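Local atomic coordinates of xyloglucan-specific endo-beta-1,4-glucanase BoGH5A (PDB entry 3ZMR), a protein that catalyses the hydrolysis of beta-1,4-glucosidic linkages within the xyloglucan backbone, with retention of the beta configuration, to release xyloglucan oligosaccharides. Residues A[303-308]-A[330-335]; A[232-237]-A[282-287]; A[346-351]-A[401-406]. All coordinates share one frame; numbering follows the deposited sequence. Where two conformers were deposited one is given.

Contact 1: A[303-308]-A[330-335]; sequences HLIVQA and RIFLEC
Leu304 to Gln307 pair one to one with Ile331 to Glu334 as neighbouring parallel strands. The short strand axes approach to 4.5 Å and diverge by 39°, a twist in keeping with the closed eight-stranded barrel to which both belong. The ladder follows the parallel pattern: Leu304 and Val306 each use both N-H and C=O across the gap, Leu304 N donating to Arg330 O and Phe332 N to Leu304 O, then Val306 N to Phe332 O and Glu334 N to Val306 O. Ala308 N to Glu334 O (3.1 Å) closes the series.

Val306 CG2 meets Ile331 CG2 at 3.6 Å on the face shared with Leu304 and Leu333, which is covered by helices 275-293 and 313-319. The other face carries Ile305, Phe332, Gln307 and Glu334 into the barrel interior. There Ile305 CG2 touches Glu334 CB at 3.6 Å, and Ile305 CG1 packs against Phe332 CB at 3.9 Å. At the N-terminal end of the pair, Arg330 CD lies over one face of the His303 ring, displaced toward its rim, in a CH-pi contact 3.7 Å from the centroid; His303 ND1 bonds to Ser115.

Gln307 and Glu334 run side by side, pointing the same way. Gln307 bends at chi2 (64°), while Glu334 is extended, with CG anti to the backbone N (chi1 176°). Gln307 NE2 donates to the anti side of Glu334 OE1 at 2.8 Å, the amide and carboxylate planes being nearly perpendicular. Gln307 OE1 is held by Thr260, and Glu334 OE2 by Arg172 and His336. Both carboxylate oxygens of this buried glutamate are therefore bonded, which fixes its rotation about 5 Å from the side chains of Glu395, the inferred nucleophile, and substrate-binding Asn261, consistent with a second-shell place beside the active site.

Contact 2: A[232-237]-A[282-287]; sequences ALDERL and NGFNQV. With EDO (1,2-ethanediol), chain H.
Leu233, Asp234 and Leu237 face Phe284 and Val287 across two neighbouring outer helices of the (beta/alpha)8 barrel. The axes of the short segments are 9.8 Å apart at their closest and cross at -30°, and no hydrogen bond joins them, so side-chain packing carries the contact.

Phe284 points its ring into the interface. Its CG stands anti to its own carbonyl carbon (chi1 -64°), and the ring enters between the two leucines and Asp234. Leu233 CD1 meets its CZ at 3.7 Å, while Asp234 OD1 comes to the ring edge in plane, 3.3 Å from CD1 of Phe284, with the carboxylate and ring planes nearly perpendicular. This approach directs the oxygen at the ring's C-H rim, whose partly positive character would suit a carboxylate. Asp234 OD2 forms a salt bridge with Lys230.

Val287 CG2 rests against Asp234 CG at 3.6 Å, crossing it at a slant. On the far side of helix 232-237, Arg236 NH1 donates to O2 of a 1,2-ethanediol, probably from the crystallisation liquor. Leu237 has CG anti to the backbone N (chi1 -172°), and its CD2 methyl ends 3.5 Å from Phe284 O and 3.9 Å from Phe284 CB.

Contact 3: A[346-351]-A[401-406]; sequences MPNDEN and RDQLTG
Arg401 grips the carbonyl of Met346 end-on, NH1 and NH2 both donating to the one oxygen. NH1 is 2.8 Å and NH2 2.9 Å from Met346 O, and this acceptor lies within 4° of the guanidinium plane for each bond. NH1 has a second acceptor, Asn348 OD1, at 2.9 Å and also in that plane; seen from the asparagine, however, the donor stands 61° above the carbonyl plane. The two side chains slide past each other in opposite directions with their flat groups 86° apart. An extended chain from CG to NE carries the guanidinium to this tight, largely buried side, where NH2 also bonds to Phe343 O and Phe352 packs against the arginine.

The solvent side is looser. Gln403 meets Asn348 tip to tip, and its NE2 makes a weak bond to the same OD1 at 2.9 Å. A water lies between the exposed ends: it takes a weak bond from Asn348 ND2 (3.1 Å) and sits 3.0 Å from Asp402 OD1 and likewise 3.0 Å from Gln403 OE1.

Each segment contains a type I beta turn: Pro347 to Glu350, beyond strand 331-337 and helix 341-344, and Arg401 to Leu404, after strand 391-396. Both lie at the C-terminal end of a (beta/alpha)8 barrel, where such enzymes carry their active site; the Asn348 side chain is about 8 Å from a bound xylose unit.

All three contacts belong to the glycosyl hydrolase family 5 catalytic barrel and follow one another along the chain in the order contact 2, contact 1, contact 3. Contacts 1 and 2 have centres 15 Å apart and meet directly: helix 275-293 leads into strand 304-307, and Asn285 ND2 lies 2.9 Å from Gln307 O, a probable hydrogen bond between outer helix layer and strand. Contact 3 stands apart, its nearest atoms about 17 Å from contact 1 and about 25 Å from contact 2. Strand 331-337 of contact 1 leads through helix 341-344 to the loop holding 346-351. The series thus samples the helical shell, the barrel wall near the inferred nucleophile, and the loops on the substrate side.

Contact 1: A[303-308]-A[330-335]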
# COMPACT_ATOMS: atom_id res chain seq x y z
N HIS A 303 -3.59 -4.83 -11.63
CA HIS A 303 -3.71 -4.99 -10.18
C HIS A 303 -2.80 -4.00 -9.51
O HIS A 303 -1.60 -3.90 -9.83
CB HIS A 303 -3.34 -6.41 -9.77
CG HIS A 303 -4.25 -7.45 -10.36
ND1 HIS A 303 -5.26 -8.08 -9.65
CD2 HIS A 303 -4.29 -7.96 -11.61
CE1 HIS A 303 -5.87 -8.95 -10.44
NE2 HIS A 303 -5.31 -8.88 -11.64
N LEU A 304 -3.39 -3.20 -8.63
CA LEU A 304 -2.69 -2.12 -7.92
C LEU A 304 -2.59 -2.45 -6.44
O LEU A 304 -3.47 -3.07 -5.86
CB LEU A 304 -3.41 -0.78 -8.14
CG LEU A 304 -3.66 -0.35 -9.59
CD1 LEU A 304 -4.33 1.00 -9.62
CD2 LEU A 304 -2.40 -0.35 -10.43
N ILE A 305 -1.54 -1.93 -5.81
CA ILE A 305 -1.22 -2.23 -4.44
C ILE A 305 -1.10 -0.91 -3.67
O ILE A 305 -0.29 -0.04 -4.04
CB ILE A 305 0.10 -3.00 -4.31
CG1 ILE A 305 0.11 -4.26 -5.15
CG2 ILE A 305 0.41 -3.30 -2.85
CD1 ILE A 305 1.50 -4.78 -5.43
N VAL A 306 -1.93 -0.75 -2.64
CA VAL A 306 -1.96 0.44 -1.82
C VAL A 306 -1.56 0.10 -0.40
O VAL A 306 -1.68 -1.05 0.04
CB VAL A 306 -3.35 1.14 -1.90
CG1 VAL A 306 -3.60 1.67 -3.31
CG2 VAL A 306 -4.48 0.24 -1.40
N GLN A 307 -1.02 1.09 0.32
CA GLN A 307 -0.33 0.82 1.58
C GLN A 307 -1.08 1.30 2.81
O GLN A 307 -1.74 2.35 2.80
CB GLN A 307 1.02 1.52 1.57
CG GLN A 307 2.02 0.95 0.58
CD GLN A 307 1.57 1.11 -0.86
OE1 GLN A 307 1.19 2.21 -1.31
NE2 GLN A 307 1.62 0.02 -1.60
N ALA A 308 -0.97 0.51 3.87
CA ALA A 308 -1.36 0.99 5.20
C ALA A 308 -0.44 2.12 5.66
O ALA A 308 0.67 2.27 5.14
CB ALA A 308 -1.32 -0.15 6.18
N ARG A 330 -9.58 -5.13 -8.01
CA ARG A 330 -8.24 -5.08 -8.61
C ARG A 330 -7.25 -4.30 -7.73
O ARG A 330 -6.28 -3.70 -8.25
CB ARG A 330 -8.27 -4.52 -10.03
CG ARG A 330 -9.00 -5.39 -11.06
CD ARG A 330 -8.39 -6.77 -11.20
NE ARG A 330 -8.93 -7.54 -12.33
CZ ARG A 330 -10.10 -8.20 -12.31
NH1 ARG A 330 -10.85 -8.22 -11.20
NH2 ARG A 330 -10.48 -8.87 -13.40
N ILE A 331 -7.49 -4.33 -6.42
CA ILE A 331 -6.62 -3.69 -5.42
C ILE A 331 -6.19 -4.67 -4.32
O ILE A 331 -6.98 -5.44 -3.76
CB ILE A 331 -7.28 -2.44 -4.79
CG1 ILE A 331 -7.47 -1.36 -5.88
CG2 ILE A 331 -6.39 -1.88 -3.66
CD1 ILE A 331 -8.19 -0.11 -5.48
N PHE A 332 -4.89 -4.62 -4.04
CA PHE A 332 -4.28 -5.28 -2.88
C PHE A 332 -3.96 -4.25 -1.79
O PHE A 332 -3.60 -3.10 -2.12
CB PHE A 332 -2.89 -5.85 -3.22
CG PHE A 332 -2.85 -7.09 -4.07
CD1 PHE A 332 -3.12 -7.05 -5.44
CD2 PHE A 332 -2.41 -8.28 -3.52
CE1 PHE A 332 -3.01 -8.21 -6.22
CE2 PHE A 332 -2.29 -9.44 -4.27
CZ PHE A 332 -2.59 -9.42 -5.63
N LEU A 333 -3.96 -4.69 -0.53
CA LEU A 333 -3.35 -3.94 0.58
C LEU A 333 -1.93 -4.44 0.79
O LEU A 333 -1.65 -5.65 0.66
CB LEU A 333 -4.14 -4.20 1.87
CG LEU A 333 -3.54 -3.67 3.17
CD1 LEU A 333 -3.55 -2.15 3.18
CD2 LEU A 333 -4.36 -4.16 4.34
N GLU A 334 -1.03 -3.52 1.15
CA GLU A 334 0.35 -3.84 1.54
C GLU A 334 0.64 -3.38 2.97
O GLU A 334 0.41 -2.22 3.33
CB GLU A 334 1.36 -3.19 0.59
CG GLU A 334 2.82 -3.41 0.98
CD GLU A 334 3.81 -2.87 -0.01
OE1 GLU A 334 3.40 -2.08 -0.93
OE2 GLU A 334 5.03 -3.21 0.14
N CYS A 335 1.20 -4.31 3.76
CA CYS A 335 1.82 -4.04 5.04
C CYS A 335 3.24 -4.61 5.00
O CYS A 335 3.56 -5.47 4.17
CB CYS A 335 1.07 -4.70 6.19
SG CYS A 335 -0.64 -4.12 6.39

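Contact 2: A[232-237]-A[282-287]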
# COMPACT_ATOMS: atom_id res chain seq x y z
N ALA A 232 0.63 19.97 -2.62
CA ALA A 232 1.93 19.81 -3.26
C ALA A 232 2.30 18.33 -3.41
O ALA A 232 2.84 17.91 -4.45
CB ALA A 232 3.02 20.54 -2.47
N LEU A 233 2.02 17.56 -2.36
CA LEU A 233 2.38 16.13 -2.37
C LEU A 233 1.49 15.34 -3.34
O LEU A 233 2.00 14.51 -4.12
CB LEU A 233 2.34 15.54 -0.96
CG LEU A 233 3.41 16.08 -0.02
CD1 LEU A 233 3.37 15.37 1.31
CD2 LEU A 233 4.78 16.00 -0.60
N ASP A 234 0.19 15.63 -3.33
CA ASP A 234 -0.73 14.98 -4.26
C ASP A 234 -0.30 15.31 -5.70
O ASP A 234 -0.32 14.45 -6.58
CB ASP A 234 -2.17 15.49 -4.08
CG ASP A 234 -2.88 14.96 -2.87
OD1 ASP A 234 -2.34 14.09 -2.14
OD2 ASP A 234 -4.05 15.40 -2.66
N GLU A 235 0.05 16.57 -5.97
CA GLU A 235 0.42 16.99 -7.32
C GLU A 235 1.68 16.26 -7.78
O GLU A 235 1.75 15.76 -8.92
CB GLU A 235 0.66 18.49 -7.34
CG GLU A 235 1.25 19.05 -8.61
CD GLU A 235 1.44 20.53 -8.51
OE1 GLU A 235 0.47 21.27 -8.81
OE2 GLU A 235 2.53 20.93 -8.09
N ARG A 236 2.67 16.15 -6.89
CA ARG A 236 3.91 15.47 -7.22
C ARG A 236 3.71 13.97 -7.44
O ARG A 236 4.24 13.40 -8.39
CB ARG A 236 4.95 15.72 -6.14
CG ARG A 236 6.26 15.00 -6.37
CD ARG A 236 7.30 15.45 -5.39
NE ARG A 236 8.56 14.75 -5.56
CZ ARG A 236 9.66 15.06 -4.88
NH1 ARG A 236 9.64 16.06 -4.02
NH2 ARG A 236 10.77 14.37 -5.05
N LEU A 237 2.97 13.33 -6.54
CA LEU A 237 2.72 11.89 -6.63
C LEU A 237 2.02 11.58 -7.97
O LEU A 237 2.39 10.62 -8.69
CB LEU A 237 1.92 11.46 -5.43
CG LEU A 237 1.77 9.93 -5.31
CD1 LEU A 237 3.08 9.20 -5.11
CD2 LEU A 237 0.78 9.61 -4.18
N ASN A 282 -4.35 8.11 3.41
CA ASN A 282 -5.32 7.38 2.59
C ASN A 282 -5.57 8.12 1.26
O ASN A 282 -5.66 7.48 0.20
CB ASN A 282 -6.62 7.17 3.36
CG ASN A 282 -6.60 5.98 4.30
OD1 ASN A 282 -6.27 4.85 3.91
ND2 ASN A 282 -7.02 6.21 5.54
N GLY A 283 -5.53 9.45 1.31
CA GLY A 283 -5.64 10.26 0.12
C GLY A 283 -4.55 10.00 -0.92
O GLY A 283 -4.82 10.03 -2.12
N PHE A 284 -3.32 9.80 -0.47
CA PHE A 284 -2.20 9.46 -1.40
C PHE A 284 -2.52 8.18 -2.18
O PHE A 284 -2.23 8.07 -3.37
CB PHE A 284 -0.87 9.28 -0.65
CG PHE A 284 -0.35 10.55 0.05
CD1 PHE A 284 -0.63 11.83 -0.41
CD2 PHE A 284 0.44 10.44 1.19
CE1 PHE A 284 -0.14 12.96 0.26
CE2 PHE A 284 0.96 11.54 1.84
CZ PHE A 284 0.67 12.81 1.38
N ASN A 285 -3.06 7.18 -1.48
CA ASN A 285 -3.47 5.94 -2.13
C ASN A 285 -4.50 6.20 -3.23
O ASN A 285 -4.41 5.67 -4.32
CB ASN A 285 -4.02 4.91 -1.15
CG ASN A 285 -2.97 4.33 -0.21
OD1 ASN A 285 -1.78 4.33 -0.50
ND2 ASN A 285 -3.44 3.82 0.91
N GLN A 286 -5.45 7.07 -2.93
CA GLN A 286 -6.46 7.46 -3.91
C GLN A 286 -5.87 8.20 -5.13
O GLN A 286 -6.25 7.92 -6.27
CB GLN A 286 -7.57 8.29 -3.26
CG GLN A 286 -8.73 8.52 -4.24
CD GLN A 286 -9.54 7.26 -4.47
OE1 GLN A 286 -10.21 6.78 -3.56
NE2 GLN A 286 -9.44 6.71 -5.68
N VAL A 287 -4.95 9.13 -4.88
CA VAL A 287 -4.25 9.82 -5.95
C VAL A 287 -3.58 8.81 -6.90
O VAL A 287 -3.66 8.92 -8.12
CB VAL A 287 -3.22 10.83 -5.43
CG1 VAL A 287 -2.38 11.41 -6.58
CG2 VAL A 287 -3.92 11.97 -4.68
C1 EDO H . 7.54 19.57 -3.45
O1 EDO H . 8.16 20.09 -2.27
C2 EDO H . 6.68 18.39 -3.07
O2 EDO H . 7.51 17.38 -2.49

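Contact 3: A[346-351]-A[401-406]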
# COMPACT_ATOMS: atom_id res chain seq x y z
N MET A 346 16.98 -4.11 14.35
CA MET A 346 17.67 -3.14 15.24
C MET A 346 19.17 -3.21 14.94
O MET A 346 19.72 -4.31 14.76
CB MET A 346 17.43 -3.48 16.69
CG MET A 346 18.27 -2.67 17.68
SD MET A 346 17.86 -3.03 19.40
CE MET A 346 16.40 -2.03 19.59
N PRO A 347 19.83 -2.04 14.82
CA PRO A 347 21.26 -2.01 14.51
C PRO A 347 22.14 -2.73 15.54
O PRO A 347 21.77 -2.88 16.72
CB PRO A 347 21.59 -0.51 14.46
CG PRO A 347 20.31 0.18 14.16
CD PRO A 347 19.23 -0.69 14.75
N ASN A 348 23.30 -3.15 15.06
CA ASN A 348 24.25 -3.91 15.85
C ASN A 348 24.86 -3.12 17.00
O ASN A 348 25.39 -3.70 17.95
CB ASN A 348 25.35 -4.49 14.96
CG ASN A 348 24.87 -5.66 14.13
OD1 ASN A 348 24.30 -6.60 14.66
ND2 ASN A 348 25.12 -5.62 12.84
N ASP A 349 24.81 -1.79 16.90
CA ASP A 349 25.33 -0.92 17.98
C ASP A 349 24.28 -0.53 19.04
O ASP A 349 24.50 0.34 19.90
CB ASP A 349 26.05 0.30 17.40
CG ASP A 349 25.12 1.31 16.76
OD1 ASP A 349 23.94 0.99 16.50
OD2 ASP A 349 25.60 2.44 16.50
N GLU A 350 23.11 -1.15 18.93
CA GLU A 350 22.02 -0.99 19.88
C GLU A 350 21.81 -2.33 20.59
O GLU A 350 22.52 -3.29 20.32
CB GLU A 350 20.75 -0.50 19.18
CG GLU A 350 20.89 0.94 18.69
CD GLU A 350 19.68 1.44 17.92
OE1 GLU A 350 18.54 1.03 18.21
OE2 GLU A 350 19.89 2.26 17.01
N ASN A 351 20.83 -2.39 21.48
CA ASN A 351 20.64 -3.52 22.38
C ASN A 351 19.85 -4.63 21.73
O ASN A 351 18.75 -4.97 22.17
CB ASN A 351 19.92 -3.06 23.66
CG ASN A 351 19.84 -4.16 24.70
OD1 ASN A 351 20.79 -4.94 24.86
ND2 ASN A 351 18.72 -4.22 25.43
N ARG A 401 23.63 -11.22 11.65
CA ARG A 401 24.64 -10.58 12.49
C ARG A 401 25.95 -11.38 12.46
O ARG A 401 26.26 -12.19 13.35
CB ARG A 401 24.07 -10.37 13.91
CG ARG A 401 22.76 -9.60 13.91
CD ARG A 401 22.30 -9.24 15.31
NE ARG A 401 20.92 -8.75 15.27
CZ ARG A 401 20.57 -7.48 15.08
NH1 ARG A 401 21.46 -6.51 14.92
NH2 ARG A 401 19.26 -7.19 15.03
N ASP A 402 26.69 -11.16 11.38
CA ASP A 402 27.85 -11.97 11.02
C ASP A 402 29.08 -11.73 11.87
O ASP A 402 30.07 -12.44 11.72
CB ASP A 402 28.18 -11.88 9.51
CG ASP A 402 28.75 -10.53 9.09
OD1 ASP A 402 28.44 -9.49 9.70
OD2 ASP A 402 29.44 -10.48 8.06
N GLN A 403 28.99 -10.75 12.75
CA GLN A 403 30.04 -10.47 13.73
C GLN A 403 30.02 -11.37 14.93
O GLN A 403 31.01 -11.41 15.69
CB GLN A 403 30.00 -9.00 14.19
CG GLN A 403 28.99 -8.67 15.29
CD GLN A 403 27.55 -8.46 14.78
OE1 GLN A 403 27.22 -8.77 13.63
NE2 GLN A 403 26.70 -7.96 15.65
N LEU A 404 28.89 -12.02 15.15
CA LEU A 404 28.76 -13.00 16.24
C LEU A 404 29.62 -14.23 15.98
O LEU A 404 29.94 -14.53 14.83
CB LEU A 404 27.31 -13.40 16.46
CG LEU A 404 26.38 -12.22 16.79
CD1 LEU A 404 24.97 -12.75 16.98
CD2 LEU A 404 26.84 -11.43 18.02
N THR A 405 30.01 -14.91 17.06
CA THR A 405 30.83 -16.12 16.98
C THR A 405 30.30 -17.20 17.94
O THR A 405 29.47 -16.95 18.83
CB THR A 405 32.31 -15.82 17.33
OG1 THR A 405 32.39 -15.40 18.70
CG2 THR A 405 32.90 -14.77 16.40
N GLY A 406 30.81 -18.41 17.76
CA GLY A 406 30.60 -19.51 18.67
C GLY A 406 29.13 -19.87 18.81
O GLY A 406 28.36 -19.82 17.85
O HOH W 1 26.30 -7.84 10.97